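Local coordinates for protein beta-galactosidase (Bacillus circulans subsp. alkalophilus, PDB 3TTY) that hydrolyses terminal beta-D-galactose residues from beta-galactosides, as a zinc-containing, three-chain glycoside hydrolase with a TIM-barrel catalytic domain that binds galactose, at residues G12-P17 with V39-V44; M269-W274 with P302-E307; E259-K264 with D404-W409. All coordinates share one frame; numbering follows the deposited sequence.

Contact 1: residues G12-P17 with V39-V44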
loop_
_atom_site.group_PDB
_atom_site.type_symbol
_atom_site.label_atom_id
_atom_site.label_comp_id
_atom_site.label_asym_id
_atom_site.label_seq_id
_atom_site.Cartn_x
_atom_site.Cartn_y
_atom_site.Cartn_z
ATOM N N GLY A 12 -20.650 15.157 -31.394
ATOM C CA GLY A 12 -21.511 15.449 -30.258
ATOM C C GLY A 12 -21.080 14.618 -29.065
ATOM O O GLY A 12 -19.883 14.434 -28.849
ATOM N N GLY A 13 -22.036 14.111 -28.289
ATOM C CA GLY A 13 -21.695 13.236 -27.172
ATOM C C GLY A 13 -22.693 13.241 -26.034
ATOM O O GLY A 13 -23.853 13.634 -26.208
ATOM N N ASP A 14 -22.239 12.796 -24.865
ATOM C CA ASP A 14 -23.089 12.731 -23.681
ATOM C C ASP A 14 -23.661 14.106 -23.360
ATOM O O ASP A 14 -22.935 15.098 -23.307
ATOM C CB ASP A 14 -22.316 12.173 -22.485
ATOM C CG ASP A 14 -22.285 10.638 -22.449
ATOM O OD1 ASP A 14 -22.010 10.005 -23.491
ATOM O OD2 ASP A 14 -22.529 10.058 -21.360
ATOM N N TYR A 15 -24.970 14.158 -23.151
ATOM C CA TYR A 15 -25.684 15.407 -22.910
ATOM C C TYR A 15 -26.730 15.120 -21.847
ATOM O O TYR A 15 -27.448 14.132 -21.938
ATOM C CB TYR A 15 -26.330 15.900 -24.220
ATOM C CG TYR A 15 -27.170 17.170 -24.130
ATOM C CD1 TYR A 15 -26.691 18.314 -23.485
ATOM C CD2 TYR A 15 -28.424 17.235 -24.724
ATOM C CE1 TYR A 15 -27.452 19.482 -23.420
ATOM C CE2 TYR A 15 -29.200 18.401 -24.659
ATOM C CZ TYR A 15 -28.704 19.519 -24.011
ATOM O OH TYR A 15 -29.467 20.666 -23.934
ATOM N N ASN A 16 -26.799 15.978 -20.832
ATOM C CA ASN A 16 -27.601 15.716 -19.639
ATOM C C ASN A 16 -28.413 16.920 -19.172
ATOM O O ASN A 16 -28.225 17.421 -18.067
ATOM C CB ASN A 16 -26.686 15.233 -18.522
ATOM C CG ASN A 16 -25.930 13.983 -18.914
ATOM O OD1 ASN A 16 -26.523 12.923 -19.037
ATOM N ND2 ASN A 16 -24.627 14.106 -19.134
ATOM N N PRO A 17 -29.335 17.378 -20.022
ATOM C CA PRO A 17 -30.136 18.567 -19.741
ATOM C C PRO A 17 -31.025 18.366 -18.525
ATOM O O PRO A 17 -31.443 19.356 -17.936
ATOM C CB PRO A 17 -30.984 18.721 -21.004
ATOM C CG PRO A 17 -31.048 17.331 -21.589
ATOM C CD PRO A 17 -29.696 16.751 -21.304
ATOM N N VAL A 39 -25.033 15.211 -32.848
ATOM C CA VAL A 39 -25.497 14.020 -32.137
ATOM C C VAL A 39 -25.463 14.194 -30.616
ATOM O O VAL A 39 -24.527 14.750 -30.060
ATOM C CB VAL A 39 -24.724 12.755 -32.567
ATOM C CG1 VAL A 39 -23.274 12.824 -32.132
ATOM C CG2 VAL A 39 -25.404 11.510 -32.023
ATOM N N ALA A 40 -26.508 13.728 -29.952
ATOM C CA ALA A 40 -26.582 13.798 -28.505
ATOM C C ALA A 40 -26.826 12.400 -27.957
ATOM O O ALA A 40 -27.677 11.664 -28.472
ATOM C CB ALA A 40 -27.703 14.764 -28.057
ATOM N N THR A 41 -26.065 12.033 -26.930
ATOM C CA THR A 41 -26.239 10.763 -26.234
ATOM C C THR A 41 -26.950 11.081 -24.931
ATOM O O THR A 41 -26.353 11.612 -24.003
ATOM C CB THR A 41 -24.872 10.107 -25.915
ATOM O OG1 THR A 41 -24.165 9.829 -27.132
ATOM C CG2 THR A 41 -25.050 8.815 -25.113
ATOM N N VAL A 42 -28.236 10.770 -24.858
ATOM C CA VAL A 42 -29.051 11.237 -23.743
ATOM C C VAL A 42 -29.602 10.087 -22.918
ATOM O O VAL A 42 -29.569 8.929 -23.347
ATOM C CB VAL A 42 -30.220 12.091 -24.245
ATOM C CG1 VAL A 42 -29.698 13.210 -25.147
ATOM C CG2 VAL A 42 -31.207 11.213 -24.996
ATOM N N ASN A 43 -30.079 10.415 -21.721
ATOM C CA ASN A 43 -30.707 9.446 -20.821
ATOM C C ASN A 43 -29.789 8.325 -20.319
ATOM O O ASN A 43 -30.258 7.207 -20.057
ATOM C CB ASN A 43 -31.924 8.818 -21.490
ATOM C CG ASN A 43 -32.841 8.123 -20.499
ATOM O OD1 ASN A 43 -33.221 8.696 -19.462
ATOM N ND2 ASN A 43 -33.194 6.874 -20.803
ATOM N N VAL A 44 -28.491 8.601 -20.190
ATOM C CA VAL A 44 -27.564 7.563 -19.717
ATOM C C VAL A 44 -27.774 7.282 -18.231
ATOM O O VAL A 44 -27.658 6.139 -17.786
ATOM C CB VAL A 44 -26.092 7.929 -19.953
ATOM C CG1 VAL A 44 -25.179 6.799 -19.487
ATOM C CG2 VAL A 44 -25.840 8.238 -21.407
HETATM O O HOH W 1 -21.414 9.902 -26.272
HETATM O O HOH W 2 -30.004 13.057 -21.095
HETATM O O HOH W 3 -26.759 11.126 -21.165
#

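Contact 2: residues M269-W274 with P302-E307. With GLA (alpha-D-galactopyranose), chain H.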
loop_
_atom_site.group_PDB
_atom_site.type_symbol
_atom_site.label_atom_id
_atom_site.label_comp_id
_atom_site.label_asym_id
_atom_site.label_seq_id
_atom_site.Cartn_x
_atom_site.Cartn_y
_atom_site.Cartn_z
ATOM N N MET A 269 -22.779 -7.416 -30.492
ATOM C CA MET A 269 -23.013 -5.979 -30.703
ATOM C C MET A 269 -23.092 -5.626 -32.192
ATOM O O MET A 269 -22.325 -6.155 -32.992
ATOM C CB MET A 269 -21.881 -5.161 -30.068
ATOM C CG MET A 269 -21.749 -5.329 -28.567
ATOM S SD MET A 269 -20.106 -4.884 -27.989
ATOM C CE MET A 269 -20.222 -3.090 -28.004
ATOM N N ASP A 270 -23.995 -4.721 -32.564
ATOM C CA ASP A 270 -24.136 -4.331 -33.972
ATOM C C ASP A 270 -22.926 -3.548 -34.458
ATOM O O ASP A 270 -22.520 -3.645 -35.617
ATOM C CB ASP A 270 -25.395 -3.494 -34.182
ATOM C CG ASP A 270 -26.666 -4.319 -34.093
ATOM O OD1 ASP A 270 -26.655 -5.505 -34.498
ATOM O OD2 ASP A 270 -27.675 -3.778 -33.608
ATOM N N VAL A 271 -22.364 -2.763 -33.548
ATOM C CA VAL A 271 -21.194 -1.956 -33.818
ATOM C C VAL A 271 -20.476 -1.755 -32.493
ATOM O O VAL A 271 -21.105 -1.711 -31.435
ATOM C CB VAL A 271 -21.583 -0.579 -34.395
ATOM C CG1 VAL A 271 -22.196 0.281 -33.325
ATOM C CG2 VAL A 271 -20.371 0.115 -34.995
ATOM N N VAL A 272 -19.159 -1.647 -32.548
ATOM C CA VAL A 272 -18.375 -1.390 -31.357
ATOM C C VAL A 272 -18.379 0.105 -31.084
ATOM O O VAL A 272 -18.512 0.905 -31.999
ATOM C CB VAL A 272 -16.934 -1.884 -31.541
ATOM C CG1 VAL A 272 -16.028 -1.358 -30.430
ATOM C CG2 VAL A 272 -16.908 -3.415 -31.614
ATOM N N SER A 273 -18.286 0.480 -29.815
ATOM C CA SER A 273 -18.076 1.869 -29.454
ATOM C C SER A 273 -17.185 1.850 -28.234
ATOM O O SER A 273 -17.146 0.845 -27.512
ATOM C CB SER A 273 -19.397 2.574 -29.155
ATOM O OG SER A 273 -19.964 2.135 -27.935
ATOM N N TRP A 274 -16.437 2.925 -28.012
ATOM C CA TRP A 274 -15.517 2.941 -26.881
ATOM C C TRP A 274 -15.171 4.336 -26.410
ATOM O O TRP A 274 -15.492 5.330 -27.065
ATOM C CB TRP A 274 -14.263 2.093 -27.166
ATOM C CG TRP A 274 -13.053 2.782 -27.751
ATOM C CD1 TRP A 274 -12.901 3.261 -29.030
ATOM C CD2 TRP A 274 -11.794 2.993 -27.094
ATOM N NE1 TRP A 274 -11.632 3.779 -29.196
ATOM C CE2 TRP A 274 -10.934 3.627 -28.024
ATOM C CE3 TRP A 274 -11.313 2.717 -25.808
ATOM C CZ2 TRP A 274 -9.625 3.986 -27.707
ATOM C CZ3 TRP A 274 -10.006 3.078 -25.491
ATOM C CH2 TRP A 274 -9.182 3.711 -26.436
ATOM N N PRO A 302 -15.693 -0.563 -38.890
ATOM C CA PRO A 302 -15.445 0.719 -38.224
ATOM C C PRO A 302 -16.240 0.809 -36.918
ATOM O O PRO A 302 -17.265 0.142 -36.783
ATOM C CB PRO A 302 -15.941 1.747 -39.252
ATOM C CG PRO A 302 -15.805 1.037 -40.573
ATOM C CD PRO A 302 -16.142 -0.397 -40.285
ATOM N N PHE A 303 -15.776 1.611 -35.967
ATOM C CA PHE A 303 -16.455 1.702 -34.676
ATOM C C PHE A 303 -16.876 3.137 -34.341
ATOM O O PHE A 303 -16.534 4.077 -35.054
ATOM C CB PHE A 303 -15.525 1.188 -33.584
ATOM C CG PHE A 303 -14.222 1.919 -33.537
ATOM C CD1 PHE A 303 -14.096 3.082 -32.797
ATOM C CD2 PHE A 303 -13.134 1.467 -34.268
ATOM C CE1 PHE A 303 -12.900 3.771 -32.769
ATOM C CE2 PHE A 303 -11.941 2.154 -34.254
ATOM C CZ PHE A 303 -11.818 3.300 -33.495
ATOM N N MET A 304 -17.615 3.292 -33.248
ATOM C CA MET A 304 -17.906 4.609 -32.693
ATOM C C MET A 304 -16.867 4.966 -31.641
ATOM O O MET A 304 -16.539 4.144 -30.788
ATOM C CB MET A 304 -19.291 4.637 -32.027
ATOM C CG MET A 304 -20.454 4.282 -32.930
ATOM S SD MET A 304 -22.039 4.267 -32.064
ATOM C CE MET A 304 -22.195 5.983 -31.526
ATOM N N LEU A 305 -16.336 6.184 -31.716
ATOM C CA LEU A 305 -15.701 6.811 -30.566
ATOM C C LEU A 305 -16.910 7.383 -29.843
ATOM O O LEU A 305 -17.526 8.357 -30.313
ATOM C CB LEU A 305 -14.777 7.953 -31.000
ATOM C CG LEU A 305 -13.515 8.370 -30.230
ATOM C CD1 LEU A 305 -13.401 9.903 -30.103
ATOM C CD2 LEU A 305 -13.383 7.695 -28.879
ATOM N N MET A 306 -17.294 6.751 -28.739
ATOM C CA MET A 306 -18.465 7.204 -27.998
ATOM C C MET A 306 -18.065 8.347 -27.082
ATOM O O MET A 306 -18.836 9.280 -26.884
ATOM C CB MET A 306 -19.087 6.056 -27.195
ATOM C CG MET A 306 -20.355 6.418 -26.426
ATOM S SD MET A 306 -21.790 6.693 -27.481
ATOM C CE MET A 306 -22.012 5.064 -28.213
ATOM N N GLU A 307 -16.859 8.275 -26.524
ATOM C CA GLU A 307 -16.373 9.351 -25.662
ATOM C C GLU A 307 -14.878 9.633 -25.754
ATOM O O GLU A 307 -14.074 8.794 -26.178
ATOM C CB GLU A 307 -16.686 9.086 -24.189
ATOM C CG GLU A 307 -18.090 8.659 -23.854
ATOM C CD GLU A 307 -18.155 8.182 -22.421
ATOM O OE1 GLU A 307 -17.331 8.679 -21.630
ATOM O OE2 GLU A 307 -19.001 7.316 -22.082
HETATM C C1 GLA H . -16.506 7.022 -18.759
HETATM C C2 GLA H . -18.041 7.081 -18.564
HETATM C C3 GLA H . -18.603 8.511 -18.656
HETATM C C4 GLA H . -17.745 9.404 -17.773
HETATM C C5 GLA H . -16.274 9.259 -18.176
HETATM C C6 GLA H . -15.441 10.225 -17.325
HETATM O O1 GLA H . -16.039 7.276 -20.097
HETATM O O2 GLA H . -18.692 6.268 -19.527
HETATM O O3 GLA H . -19.964 8.584 -18.193
HETATM O O4 GLA H . -17.920 8.939 -16.441
HETATM O O5 GLA H . -15.838 7.925 -17.890
HETATM O O6 GLA H . -14.147 10.411 -17.915
HETATM O O HOH W 4 -17.535 -1.962 -35.015
#

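Contact 3: residues E259-K264 with D404-W409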
loop_
_atom_site.group_PDB
_atom_site.type_symbol
_atom_site.label_atom_id
_atom_site.label_comp_id
_atom_site.label_asym_id
_atom_site.label_seq_id
_atom_site.Cartn_x
_atom_site.Cartn_y
_atom_site.Cartn_z
ATOM N N GLU A 259 -10.961 -6.729 -17.558
ATOM C CA GLU A 259 -11.920 -7.617 -16.899
ATOM C C GLU A 259 -12.974 -8.308 -17.777
ATOM O O GLU A 259 -13.648 -9.233 -17.329
ATOM C CB GLU A 259 -12.597 -6.885 -15.731
ATOM C CG GLU A 259 -11.621 -6.527 -14.617
ATOM C CD GLU A 259 -12.304 -5.908 -13.428
ATOM O OE1 GLU A 259 -13.279 -5.144 -13.633
ATOM O OE2 GLU A 259 -11.875 -6.187 -12.285
ATOM N N LEU A 260 -13.116 -7.873 -19.018
ATOM C CA LEU A 260 -14.118 -8.444 -19.911
ATOM C C LEU A 260 -13.493 -8.926 -21.220
ATOM O O LEU A 260 -12.598 -8.281 -21.765
ATOM C CB LEU A 260 -15.192 -7.394 -20.205
ATOM C CG LEU A 260 -16.479 -7.391 -19.367
ATOM C CD1 LEU A 260 -16.372 -8.177 -18.072
ATOM C CD2 LEU A 260 -16.979 -5.967 -19.128
ATOM N N ASP A 261 -13.976 -10.052 -21.732
ATOM C CA ASP A 261 -13.497 -10.579 -23.010
ATOM C C ASP A 261 -14.242 -9.902 -24.158
ATOM O O ASP A 261 -15.262 -10.396 -24.619
ATOM C CB ASP A 261 -13.718 -12.091 -23.067
ATOM C CG ASP A 261 -13.143 -12.722 -24.315
ATOM O OD1 ASP A 261 -12.704 -11.984 -25.233
ATOM O OD2 ASP A 261 -13.133 -13.969 -24.375
ATOM N N TYR A 262 -13.730 -8.769 -24.622
ATOM C CA TYR A 262 -14.466 -7.957 -25.586
ATOM C C TYR A 262 -14.690 -8.640 -26.935
ATOM O O TYR A 262 -15.680 -8.359 -27.611
ATOM C CB TYR A 262 -13.800 -6.590 -25.771
ATOM C CG TYR A 262 -14.141 -5.597 -24.677
ATOM C CD1 TYR A 262 -15.362 -5.652 -24.021
ATOM C CD2 TYR A 262 -13.241 -4.605 -24.300
ATOM C CE1 TYR A 262 -15.686 -4.736 -23.020
ATOM C CE2 TYR A 262 -13.563 -3.691 -23.312
ATOM C CZ TYR A 262 -14.783 -3.760 -22.677
ATOM O OH TYR A 262 -15.105 -2.852 -21.694
ATOM N N PHE A 263 -13.787 -9.537 -27.319
ATOM C CA PHE A 263 -13.962 -10.293 -28.558
ATOM C C PHE A 263 -15.272 -11.043 -28.543
ATOM O O PHE A 263 -16.007 -11.040 -29.525
ATOM C CB PHE A 263 -12.778 -11.233 -28.828
ATOM C CG PHE A 263 -11.603 -10.534 -29.438
ATOM C CD1 PHE A 263 -11.702 -9.970 -30.697
ATOM C CD2 PHE A 263 -10.421 -10.390 -28.743
ATOM C CE1 PHE A 263 -10.636 -9.309 -31.255
ATOM C CE2 PHE A 263 -9.353 -9.717 -29.300
ATOM C CZ PHE A 263 -9.459 -9.181 -30.550
ATOM N N LYS A 264 -15.571 -11.653 -27.407
ATOM C CA LYS A 264 -16.821 -12.354 -27.214
ATOM C C LYS A 264 -17.987 -11.359 -27.098
ATOM O O LYS A 264 -19.089 -11.612 -27.591
ATOM C CB LYS A 264 -16.701 -13.250 -25.980
ATOM C CG LYS A 264 -17.977 -13.930 -25.562
ATOM C CD LYS A 264 -17.668 -15.074 -24.603
ATOM C CE LYS A 264 -18.943 -15.720 -24.056
ATOM N NZ LYS A 264 -18.615 -16.957 -23.275
ATOM N N ASP A 404 -5.388 -11.503 -26.747
ATOM C CA ASP A 404 -6.479 -12.352 -26.279
ATOM C C ASP A 404 -6.717 -12.156 -24.798
ATOM O O ASP A 404 -5.766 -12.194 -24.019
ATOM C CB ASP A 404 -6.155 -13.826 -26.534
ATOM C CG ASP A 404 -7.306 -14.744 -26.159
ATOM O OD1 ASP A 404 -7.247 -15.366 -25.088
ATOM O OD2 ASP A 404 -8.284 -14.823 -26.924
ATOM N N TRP A 405 -7.977 -11.991 -24.398
ATOM C CA TRP A 405 -8.281 -11.714 -22.989
ATOM C C TRP A 405 -8.070 -12.913 -22.068
ATOM O O TRP A 405 -7.695 -12.738 -20.896
ATOM C CB TRP A 405 -9.709 -11.157 -22.801
ATOM C CG TRP A 405 -9.795 -9.666 -22.834
ATOM C CD1 TRP A 405 -9.738 -8.814 -21.768
ATOM C CD2 TRP A 405 -9.962 -8.840 -23.999
ATOM N NE1 TRP A 405 -9.862 -7.504 -22.196
ATOM C CE2 TRP A 405 -10.005 -7.496 -23.559
ATOM C CE3 TRP A 405 -10.099 -9.109 -25.368
ATOM C CZ2 TRP A 405 -10.161 -6.421 -24.443
ATOM C CZ3 TRP A 405 -10.258 -8.036 -26.245
ATOM C CH2 TRP A 405 -10.284 -6.711 -25.780
ATOM N N GLU A 406 -8.321 -14.120 -22.578
ATOM C CA GLU A 406 -8.228 -15.331 -21.752
ATOM C C GLU A 406 -6.765 -15.644 -21.517
ATOM O O GLU A 406 -6.354 -16.001 -20.411
ATOM C CB GLU A 406 -8.952 -16.517 -22.396
ATOM C CG GLU A 406 -10.475 -16.349 -22.441
ATOM C CD GLU A 406 -11.218 -17.571 -22.977
ATOM O OE1 GLU A 406 -10.694 -18.245 -23.887
ATOM O OE2 GLU A 406 -12.336 -17.856 -22.488
ATOM N N ASN A 407 -5.970 -15.485 -22.564
ATOM C CA ASN A 407 -4.523 -15.556 -22.416
ATOM C C ASN A 407 -4.037 -14.542 -21.371
ATOM O O ASN A 407 -3.209 -14.863 -20.516
ATOM C CB ASN A 407 -3.858 -15.282 -23.760
ATOM C CG ASN A 407 -2.352 -15.355 -23.693
ATOM O OD1 ASN A 407 -1.796 -16.283 -23.110
ATOM N ND2 ASN A 407 -1.673 -14.372 -24.298
ATOM N N ARG A 408 -4.560 -13.317 -21.447
ATOM C CA ARG A 408 -4.210 -12.272 -20.491
ATOM C C ARG A 408 -4.528 -12.670 -19.045
ATOM O O ARG A 408 -3.679 -12.558 -18.162
ATOM C CB ARG A 408 -4.926 -10.965 -20.837
ATOM C CG ARG A 408 -4.661 -9.850 -19.835
ATOM C CD ARG A 408 -5.114 -8.484 -20.352
ATOM N NE ARG A 408 -4.767 -7.396 -19.437
ATOM C CZ ARG A 408 -5.061 -6.113 -19.654
ATOM N NH1 ARG A 408 -5.706 -5.756 -20.757
ATOM N NH2 ARG A 408 -4.721 -5.188 -18.766
ATOM N N TRP A 409 -5.757 -13.117 -18.807
ATOM C CA TRP A 409 -6.168 -13.555 -17.477
ATOM C C TRP A 409 -5.260 -14.648 -16.910
ATOM O O TRP A 409 -4.814 -14.567 -15.756
ATOM C CB TRP A 409 -7.602 -14.071 -17.509
ATOM C CG TRP A 409 -8.627 -13.016 -17.798
ATOM C CD1 TRP A 409 -8.498 -11.667 -17.609
ATOM C CD2 TRP A 409 -9.937 -13.224 -18.340
ATOM N NE1 TRP A 409 -9.653 -11.031 -17.994
ATOM C CE2 TRP A 409 -10.552 -11.962 -18.443
ATOM C CE3 TRP A 409 -10.649 -14.358 -18.744
ATOM C CZ2 TRP A 409 -11.852 -11.800 -18.922
ATOM C CZ3 TRP A 409 -11.923 -14.201 -19.227
ATOM C CH2 TRP A 409 -12.522 -12.928 -19.308
HETATM O O HOH W 5 -10.032 -12.623 -26.183
HETATM O O HOH W 6 -13.998 -15.758 -22.320
#

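Contact 1: residues G12-P17 with V39-V44
G12-D14 and V39-V42 run side by side as parallel strands, their axes 6° apart in direction, and the backbone bonds alternate between them: G13 N donates to V39 O, T41 N to G13 O and Y15 N to T41 O. The middle bond is short and nearly straight, 2.8 Å from T41 N to G13 O with 171° at the hydrogen. At G12 the strands come so close that its CA lies 3.1 Å from V39 O, a CA-H...O contact made where a side chain would collide with that carbonyl. The backbone angles of G13 likewise call for glycine.

D14 and T41 point to one face of the sheet. CG of D14 stands beside its own backbone N (chi1 -84°), which carries the carboxylate across to T41, OD1 lying 3.6 Å from T41 CG2. A water donates to D14 OD1 and accepts from T41 OG1, bridging the two polar groups. D14 OD2 meets the methyl V44 CG2 at 3.8 Å. Past V42, a second water links Y15 O to N43 N.

The ring of Y15 leaves the strand with CG anti to the backbone N, and its CD2 touches A40 CB and V42 CG1 obliquely, each at 4.2 Å. One ring face is covered by P17 CD, and OH is hydrogen-bonded to D28.

The pair is the first and last element of the beta-alpha-beta unit 10-14, 22-35, 39-42 in the barrel. Helix 22-35 meets Y15 through M25, M29 and the edge-to-face partner F32, while L69 of helix 60-71 packs on both Y15 and A40; V39-V42 continues the sheet into strand 75-79, and G12-D14 pairs through F344 with strand 339-344, which closes the barrel.

Contact 2: residues M269-W274 with P302-E307
W274 O accepts from both M306 N and E307 N, at 2.8 Å and 3.3 Å respectively. This one carbonyl takes two successive N-H groups at the end of the strand, next to the carboxylate of E307 that binds the sugar. The E307 side chain runs extended beyond CG (chi2 169°), bringing both its oxygens to galactose: sugar O2 donates to E307 OE2 at 2.8 Å, while sugar O1 lies 2.4 Å from E307 OE1, too short for the details of this bond to be trusted. Y277 OH is also hydrogen-bonded to OE1.

Farther back, M304 N donates almost straight to V272 O (174° at the hydrogen) and W274 N donates to M304 O, the alternating ladder of parallel strands. Where S273 faces M304 the backbones draw close, and S273 CB lies 3.5 Å from M304 CB. The methyl CE of M306, its chain bent at chi2 and chi3, folds back to 3.6 Å from S273 OG, a hydroxyl that is hydrogen-bonded to T251 O on the next strand.

On the opposite face of the sheet W274 and F303 lie side by side. The edge of the indole, at CD1, turns toward the face of the phenyl ring in an offset edge-to-face pair, planes 70° apart, with W274 CD1 3.8 Å from F303 CE1. H291 of helix 284-296 takes the indole NE1 in a hydrogen bond, and M294 of the same helix touches both aromatic residues.

Strand 273-275, helix 284-296 and strand 303-307 thus form a right-handed beta-alpha-beta crossover of the TIM barrel, with helix-facing aromatics on the outside and, as usual in this fold, a ligand-binding residue at the C-terminal end of its strand.

Contact 3: residues E259-K264 with D404-W409
W405 lays one indole face across the turn L260-Y262. D261 CA sits over the five-membered ring and Y262 CB over the six-membered ring, both CH-pi contacts, the second 4.0 Å from the ring centroid. The Y262 ring stands at 74° to the indole and directs its edge toward this face. F263 comes instead at the indole rim, its CD2 3.4 Å from W405 CZ3 near the indole plane, completing an aromatic cluster. L260 O also lies over the face, close to W405 NE1 but badly angled for bonding; that N-H is given to Y257 O.

D261 and D404 are the N-cap residues of helices 262-266 and 405-413, so the contact brings together two helix starts, one in the barrel's beta-galactosidase family region and one in that of the trimerisation domain. D404 OD1 caps its helix through N407 N at 2.8 Å. A water joins D261 OD1, D404 OD2 and W405 N. CG of D261 is anti to its backbone N (chi1 -175°), leading OD2 to within 4.4 Å of E406 OE2; another water bridges these like charges, and R223 and K465 probably offset the charge on E406. W409 brings CZ2 to 3.5 Å from E259 O, while its NE1 bonds P258 O.

Contacts 1 and 2 belong to the same closed eight-stranded parallel barrel, their centres 15 Å apart. They touch across its interior, T41 OG1 against M306 SD at 3.9 Å and D14 OD1 near the CG of E307, so strands 10-14 and 39-42 meet strand 303-307. Contact 3 is centred about 18 Å from contact 2 and 29 Å from contact 1, and joins the barrel to the trimerisation domain. Along the chain contact 1 closes first; contact 2 is then nested inside the loop that contact 3 closes, helix 262-266 leading directly into strand 273-275. Contact 2, which carries the galactose-binding E307, comes within about 6 Å of contact 3 at the nearest atoms, without touching it.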